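Local coordinates for Serine/threonine-protein kinase-like protein ACR4 (PDB 7A0J) that acts with the CLE40 peptide as a receptor kinase that controls formative cell divisions in root meristems, here represented by its extracellular domain, at residues Ala145-Asn150 against Gly187-Cys192; Ala235-Lys240 against Leu275-Tyr280. All blocks are in the same frame, centred on the assembly; numbering follows the deposited sequence.

Contact 1: residues Ala145-Asn150 against Gly187-Cys192; sequences AGSEFN and GGYHVC
F149 reaches across to the turn of the next repeat, and each outer atom of its ring finds a different neighbour there. From CB, chi1 of 67° puts CG between the backbone N and the carbonyl carbon, the crowded position, and G146 CA of its own turn sits over one face, displaced toward the rim. Farther out, F149 CE2 comes 3.5 Å from G188 O, and the tip, F149 CZ, is 3.6 Å from H190 O, which lies at the ring edge and in its plane. On the other flank, F149 CE1 packs on V191 CG2 at 3.6 Å, an apolar touch between side chains that cross obliquely. This is an instance of how neighbouring blades of a seven-repeat beta-propeller join: the turn linking strands 139-145 and 150-154 of repeat 4 meets its counterpart between strands 181-186 and 190-195 of repeat 5. The backbone tie is a fairly straight bond from S147 N to G188 O (3.0 Å, 162° at the hydrogen). A water grips the same carbonyl a second time, donating to G188 O at 2.7 Å while accepting from E148 N. A CB on G146 would run into F149 CE2 and press on G187 O; without it, G146 CA makes a CA-H...O contact of 3.0 Å with G187 O. Toward the outside, Y189 takes S147 OG over one face near the rim, that hydroxyl being bonded to D98. E148 OE2 meets the same ring at its edge, 3.7 Å from Y189 CE1, with the carboxylate plane 81° from that of the ring.

Contact 2: residues Ala235-Lys240 against Leu275-Tyr280; sequences AVVGGK and LAAGNY
V237 stands over L275 and A277, joining the inner strands of two successive beta-propeller blades, repeats 6 and 7. Strands 235-238 and 275-277 run nearly parallel, their axes 14° apart and 6.0 Å from each other, and the close packing between them is made by side chains set on each other and on backbone carbonyls. V237 CG1, anti to the carbonyl carbon, rests 3.4 Å from L275 O and also touches L275 CB, while V237 CG2 lies 3.7 Å from A277 CB. The same A277 CB is 3.4 Å from G238 O. An alanine in place of V237 would probably open a gap over L275 CB and beside the A277 methyl, and take CG1 from L275 O. Beyond the strands, polar backbone groups take over. G239 CA makes a CA-H...O contact with G278 O, a buried carbonyl that has no hydrogen-bond partner in the model, and K240 N bonds to N279 O at 2.9 Å and 162°. Here N279, K240 and Y280 are partly exposed, and K240 touches through its CB and CD. The amide oxygen of N279 turns back on its own loop in a weak bond with Y280 N. In K240, chi1 of 179° puts CG anti to the backbone N; the chain crosses Y280 obliquely, K240 CD coming 3.4 Å from Y280 OH, and then bends away.

Overall arrangement
Both contacts repeat one theme of the propeller, the joining of consecutive blades, and both are largely buried, though contact 1 has an exposed E148 at its edge while no touching residue of contact 2 is fully exposed. Contact 1 sets an aromatic ring against carbonyls and one valine; contact 2 extends back along the inner strands and adds packing of aliphatic side chains on each other. In each, one backbone N-H...O bond crosses between equivalent turns. Between them the pattern continues from repeat 5 to repeat 6, where G188 N lies 2.9 Å from G239 O, probably as a hydrogen bond, and C192 packs on V236. K240 also reaches weakly toward Y189 and D98, the latter already bonded to S147.

Contact 1: residues Ala145-Asn150 against Gly187-Cys192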
ATOM      1  N   ALA A 145       2.058   1.921  -4.828  1.00 40.26           N
ATOM      2  CA  ALA A 145       3.341   2.651  -4.943  1.00 41.83           C
ATOM      3  C   ALA A 145       4.518   1.669  -4.905  1.00 42.51           C
ATOM      4  O   ALA A 145       4.539   0.798  -4.011  1.00 41.48           O
ATOM      5  CB  ALA A 145       3.443   3.667  -3.834  1.00 41.94           C
ATOM      6  N   GLY A 146       5.451   1.815  -5.851  1.00 44.37           N
ATOM      7  CA  GLY A 146       6.784   1.186  -5.817  1.00 46.04           C
ATOM      8  C   GLY A 146       7.826   2.151  -5.281  1.00 48.27           C
ATOM      9  O   GLY A 146       7.431   3.220  -4.780  1.00 48.14           O
ATOM     10  N   SER A 147       9.110   1.794  -5.381  1.00 50.72           N
ATOM     11  CA  SER A 147      10.253   2.619  -4.906  1.00 53.90           C
ATOM     12  C   SER A 147      10.394   3.876  -5.774  1.00 56.24           C
ATOM     13  O   SER A 147      10.563   4.966  -5.199  1.00 57.67           O
ATOM     14  CB  SER A 147      11.538   1.827  -4.879  1.00 56.17           C
ATOM     15  OG  SER A 147      11.486   0.811  -3.889  1.00 54.62           O
ATOM     16  N   GLU A 148      10.329   3.723  -7.102  1.00 57.23           N
ATOM     17  CA  GLU A 148      10.599   4.809  -8.085  1.00 60.14           C
ATOM     18  C   GLU A 148       9.480   4.878  -9.135  1.00 58.75           C
ATOM     19  O   GLU A 148       9.739   5.421 -10.225  1.00 61.31           O
ATOM     20  CB  GLU A 148      11.957   4.578  -8.755  1.00 64.19           C
ATOM     21  CG  GLU A 148      13.098   4.396  -7.769  1.00 66.26           C
ATOM     22  CD  GLU A 148      14.467   4.210  -8.400  1.00 70.98           C
ATOM     23  OE1 GLU A 148      14.750   4.882  -9.413  1.00 73.95           O
ATOM     24  OE2 GLU A 148      15.250   3.391  -7.877  1.00 72.13           O
ATOM     25  N   PHE A 149       8.282   4.376  -8.813  1.00 55.34           N
ATOM     26  CA  PHE A 149       7.087   4.394  -9.699  1.00 54.21           C
ATOM     27  C   PHE A 149       5.812   4.270  -8.856  1.00 51.36           C
ATOM     28  O   PHE A 149       5.908   3.962  -7.651  1.00 49.98           O
ATOM     29  CB  PHE A 149       7.162   3.264 -10.730  1.00 54.46           C
ATOM     30  CG  PHE A 149       7.049   1.876 -10.150  1.00 52.17           C
ATOM     31  CD1 PHE A 149       5.817   1.253 -10.030  1.00 49.56           C
ATOM     32  CD2 PHE A 149       8.175   1.199  -9.710  1.00 53.09           C
ATOM     33  CE1 PHE A 149       5.715  -0.020  -9.488  1.00 47.97           C
ATOM     34  CE2 PHE A 149       8.073  -0.074  -9.171  1.00 51.41           C
ATOM     35  CZ  PHE A 149       6.843  -0.681  -9.061  1.00 48.82           C
ATOM     36  N   ASN A 150       4.656   4.498  -9.489  1.00 51.05           N
ATOM     37  CA  ASN A 150       3.304   4.290  -8.901  1.00 49.02           C
ATOM     38  C   ASN A 150       2.399   3.678  -9.978  1.00 49.32           C
ATOM     39  O   ASN A 150       2.543   4.061 -11.157  1.00 51.33           O
ATOM     40  CB  ASN A 150       2.731   5.592  -8.334  1.00 48.94           C
ATOM     41  CG  ASN A 150       1.804   5.371  -7.156  1.00 46.90           C
ATOM     42  OD1 ASN A 150       0.711   4.829  -7.307  1.00 46.11           O
ATOM     43  ND2 ASN A 150       2.228   5.793  -5.977  1.00 46.65           N
ATOM     44  N   GLY A 187       5.580  -3.602  -5.292  1.00 38.95           N
ATOM     45  CA  GLY A 187       6.742  -3.746  -4.395  1.00 39.53           C
ATOM     46  C   GLY A 187       7.809  -2.734  -4.761  1.00 40.62           C
ATOM     47  O   GLY A 187       7.474  -1.762  -5.462  1.00 40.58           O
ATOM     48  N   GLY A 188       9.051  -2.961  -4.327  1.00 41.90           N
ATOM     49  CA  GLY A 188      10.198  -2.080  -4.617  1.00 43.75           C
ATOM     50  C   GLY A 188      10.374  -1.853  -6.110  1.00 44.70           C
ATOM     51  O   GLY A 188      10.322  -0.684  -6.540  1.00 44.96           O
ATOM     52  N   TYR A 189      10.571  -2.931  -6.875  1.00 45.42           N
ATOM     53  CA  TYR A 189      10.937  -2.893  -8.317  1.00 47.15           C
ATOM     54  C   TYR A 189      10.139  -3.951  -9.088  1.00 46.73           C
ATOM     55  O   TYR A 189      10.637  -4.468 -10.109  1.00 48.40           O
ATOM     56  CB  TYR A 189      12.450  -3.076  -8.464  1.00 49.79           C
ATOM     57  CG  TYR A 189      13.257  -2.212  -7.529  1.00 50.74           C
ATOM     58  CD1 TYR A 189      13.607  -0.916  -7.874  1.00 51.89           C
ATOM     59  CD2 TYR A 189      13.641  -2.676  -6.280  1.00 50.81           C
ATOM     60  CE1 TYR A 189      14.333  -0.110  -7.013  1.00 53.18           C
ATOM     61  CE2 TYR A 189      14.368  -1.881  -5.407  1.00 52.06           C
ATOM     62  CZ  TYR A 189      14.715  -0.594  -5.775  1.00 53.27           C
ATOM     63  OH  TYR A 189      15.432   0.194  -4.921  1.00 55.03           O
ATOM     64  N   HIS A 190       8.924  -4.246  -8.618  1.00 44.79           N
ATOM     65  CA  HIS A 190       7.986  -5.217  -9.238  1.00 44.56           C
ATOM     66  C   HIS A 190       6.548  -4.845  -8.869  1.00 42.88           C
ATOM     67  O   HIS A 190       6.357  -4.067  -7.909  1.00 41.92           O
ATOM     68  CB  HIS A 190       8.314  -6.648  -8.790  1.00 45.07           C
ATOM     69  CG  HIS A 190       7.752  -6.986  -7.450  1.00 43.57           C
ATOM     70  ND1 HIS A 190       8.448  -6.754  -6.282  1.00 43.55           N
ATOM     71  CD2 HIS A 190       6.558  -7.502  -7.087  1.00 42.31           C
ATOM     72  CE1 HIS A 190       7.713  -7.128  -5.257  1.00 42.28           C
ATOM     73  NE2 HIS A 190       6.547  -7.588  -5.723  1.00 41.58           N
ATOM     74  N   VAL A 191       5.585  -5.402  -9.604  1.00 42.90           N
ATOM     75  CA  VAL A 191       4.134  -5.384  -9.260  1.00 41.90           C
ATOM     76  C   VAL A 191       3.620  -6.822  -9.358  1.00 42.32           C
ATOM     77  O   VAL A 191       3.980  -7.507 -10.336  1.00 43.96           O
ATOM     78  CB  VAL A 191       3.337  -4.440 -10.181  1.00 42.22           C
ATOM     79  CG1 VAL A 191       1.885  -4.314  -9.742  1.00 41.23           C
ATOM     80  CG2 VAL A 191       3.984  -3.067 -10.284  1.00 42.53           C
ATOM     81  N   CYS A 192       2.841  -7.262  -8.367  1.00 41.20           N
ATOM     82  CA  CYS A 192       2.033  -8.509  -8.418  1.00 41.68           C
ATOM     83  C   CYS A 192       0.555  -8.122  -8.497  1.00 41.23           C
ATOM     84  O   CYS A 192       0.146  -7.197  -7.771  1.00 40.56           O
ATOM     85  CB  CYS A 192       2.294  -9.412  -7.219  1.00 41.53           C
ATOM     86  SG  CYS A 192       3.954 -10.138  -7.211  1.00 43.04           S
TER
HETATM   87  O   HOH W   1      11.078   1.155  -8.328  1.00 42.15           O

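Contact 2: residues Ala235-Lys240 against Leu275-Tyr280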
ATOM      1  N   ALA A 235      -5.468 -11.936  -1.169  1.00 42.73           N
ATOM      2  CA  ALA A 235      -4.674 -10.693  -1.028  1.00 40.65           C
ATOM      3  C   ALA A 235      -3.231 -10.936  -1.481  1.00 39.69           C
ATOM      4  O   ALA A 235      -2.771 -12.093  -1.429  1.00 40.19           O
ATOM      5  CB  ALA A 235      -4.722 -10.213   0.401  1.00 40.22           C
ATOM      6  N   VAL A 236      -2.553  -9.869  -1.909  1.00 38.45           N
ATOM      7  CA  VAL A 236      -1.105  -9.868  -2.265  1.00 37.91           C
ATOM      8  C   VAL A 236      -0.487  -8.558  -1.763  1.00 36.62           C
ATOM      9  O   VAL A 236      -1.186  -7.525  -1.776  1.00 36.14           O
ATOM     10  CB  VAL A 236      -0.899 -10.070  -3.780  1.00 38.69           C
ATOM     11  CG1 VAL A 236      -1.606  -9.005  -4.605  1.00 38.58           C
ATOM     12  CG2 VAL A 236       0.577 -10.144  -4.147  1.00 39.03           C
ATOM     13  N   VAL A 237       0.767  -8.617  -1.312  1.00 36.36           N
ATOM     14  CA  VAL A 237       1.571  -7.438  -0.872  1.00 35.99           C
ATOM     15  C   VAL A 237       2.964  -7.552  -1.498  1.00 36.40           C
ATOM     16  O   VAL A 237       3.379  -8.684  -1.808  1.00 37.17           O
ATOM     17  CB  VAL A 237       1.638  -7.335   0.665  1.00 35.98           C
ATOM     18  CG1 VAL A 237       0.268  -7.065   1.269  1.00 35.73           C
ATOM     19  CG2 VAL A 237       2.270  -8.565   1.302  1.00 36.74           C
ATOM     20  N   GLY A 238       3.643  -6.418  -1.680  1.00 36.43           N
ATOM     21  CA  GLY A 238       4.989  -6.340  -2.275  1.00 37.36           C
ATOM     22  C   GLY A 238       5.996  -5.743  -1.309  1.00 38.07           C
ATOM     23  O   GLY A 238       5.771  -4.608  -0.845  1.00 37.60           O
ATOM     24  N   GLY A 239       7.056  -6.495  -1.001  1.00 39.42           N
ATOM     25  CA  GLY A 239       8.276  -5.984  -0.350  1.00 40.81           C
ATOM     26  C   GLY A 239       9.237  -5.428  -1.384  1.00 42.24           C
ATOM     27  O   GLY A 239       8.826  -5.292  -2.555  1.00 41.75           O
ATOM     28  N   LYS A 240      10.477  -5.134  -0.987  1.00 44.33           N
ATOM     29  CA  LYS A 240      11.480  -4.493  -1.878  1.00 46.42           C
ATOM     30  C   LYS A 240      11.923  -5.486  -2.962  1.00 47.30           C
ATOM     31  O   LYS A 240      11.990  -5.064  -4.131  1.00 48.12           O
ATOM     32  CB  LYS A 240      12.671  -3.950  -1.084  1.00 48.84           C
ATOM     33  CG  LYS A 240      13.744  -3.298  -1.944  1.00 51.45           C
ATOM     34  CD  LYS A 240      14.506  -2.185  -1.258  1.00 53.65           C
ATOM     35  CE  LYS A 240      13.723  -0.890  -1.187  1.00 52.92           C
ATOM     36  NZ  LYS A 240      14.559   0.274  -1.559  1.00 55.43           N
ATOM     37  N   LEU A 275      -2.598  -8.887   5.036  1.00 44.99           N
ATOM     38  CA  LEU A 275      -1.121  -8.721   5.128  1.00 43.29           C
ATOM     39  C   LEU A 275      -0.748  -7.265   4.835  1.00 41.90           C
ATOM     40  O   LEU A 275      -1.528  -6.574   4.151  1.00 42.03           O
ATOM     41  CB  LEU A 275      -0.424  -9.641   4.119  1.00 43.80           C
ATOM     42  CG  LEU A 275      -0.532 -11.144   4.371  1.00 45.19           C
ATOM     43  CD1 LEU A 275       0.236 -11.915   3.309  1.00 46.16           C
ATOM     44  CD2 LEU A 275      -0.037 -11.514   5.762  1.00 45.30           C
ATOM     45  N   ALA A 276       0.409  -6.834   5.345  1.00 40.76           N
ATOM     46  CA  ALA A 276       1.106  -5.576   4.987  1.00 39.95           C
ATOM     47  C   ALA A 276       2.596  -5.882   4.816  1.00 39.63           C
ATOM     48  O   ALA A 276       3.102  -6.768   5.532  1.00 39.88           O
ATOM     49  CB  ALA A 276       0.871  -4.525   6.044  1.00 40.27           C
ATOM     50  N   ALA A 277       3.262  -5.196   3.886  1.00 39.48           N
ATOM     51  CA  ALA A 277       4.690  -5.401   3.554  1.00 40.18           C
ATOM     52  C   ALA A 277       5.449  -4.078   3.687  1.00 40.21           C
ATOM     53  O   ALA A 277       4.945  -3.049   3.193  1.00 39.87           O
ATOM     54  CB  ALA A 277       4.821  -5.976   2.165  1.00 41.14           C
ATOM     55  N   GLY A 278       6.596  -4.118   4.373  1.00 40.99           N
ATOM     56  CA  GLY A 278       7.641  -3.077   4.337  1.00 41.99           C
ATOM     57  C   GLY A 278       8.729  -3.473   3.356  1.00 43.80           C
ATOM     58  O   GLY A 278       8.446  -4.321   2.488  1.00 44.11           O
ATOM     59  N   ASN A 279       9.934  -2.916   3.499  1.00 45.44           N
ATOM     60  CA  ASN A 279      11.071  -3.176   2.575  1.00 48.16           C
ATOM     61  C   ASN A 279      11.527  -4.635   2.710  1.00 49.66           C
ATOM     62  O   ASN A 279      11.627  -5.309   1.666  1.00 51.08           O
ATOM     63  CB  ASN A 279      12.226  -2.181   2.759  1.00 50.32           C
ATOM     64  CG  ASN A 279      12.685  -2.003   4.193  1.00 50.57           C
ATOM     65  OD1 ASN A 279      12.198  -2.671   5.103  1.00 49.05           O
ATOM     66  ND2 ASN A 279      13.623  -1.095   4.403  1.00 52.71           N
ATOM     67  N   TYR A 280      11.777  -5.111   3.937  1.00 49.78           N
ATOM     68  CA  TYR A 280      12.437  -6.417   4.214  1.00 52.19           C
ATOM     69  C   TYR A 280      11.698  -7.201   5.308  1.00 50.72           C
ATOM     70  O   TYR A 280      12.341  -8.038   5.974  1.00 52.95           O
ATOM     71  CB  TYR A 280      13.901  -6.195   4.604  1.00 55.64           C
ATOM     72  CG  TYR A 280      14.712  -5.448   3.576  1.00 58.07           C
ATOM     73  CD1 TYR A 280      15.001  -6.017   2.346  1.00 60.43           C
ATOM     74  CD2 TYR A 280      15.186  -4.171   3.826  1.00 58.53           C
ATOM     75  CE1 TYR A 280      15.742  -5.338   1.391  1.00 63.26           C
ATOM     76  CE2 TYR A 280      15.928  -3.477   2.882  1.00 61.20           C
ATOM     77  CZ  TYR A 280      16.208  -4.063   1.660  1.00 63.58           C
ATOM     78  OH  TYR A 280      16.940  -3.388   0.728  1.00 66.71           O
TER
HETATM   79  O   HOH W   2       3.532  -2.967   0.563  1.00 43.23           O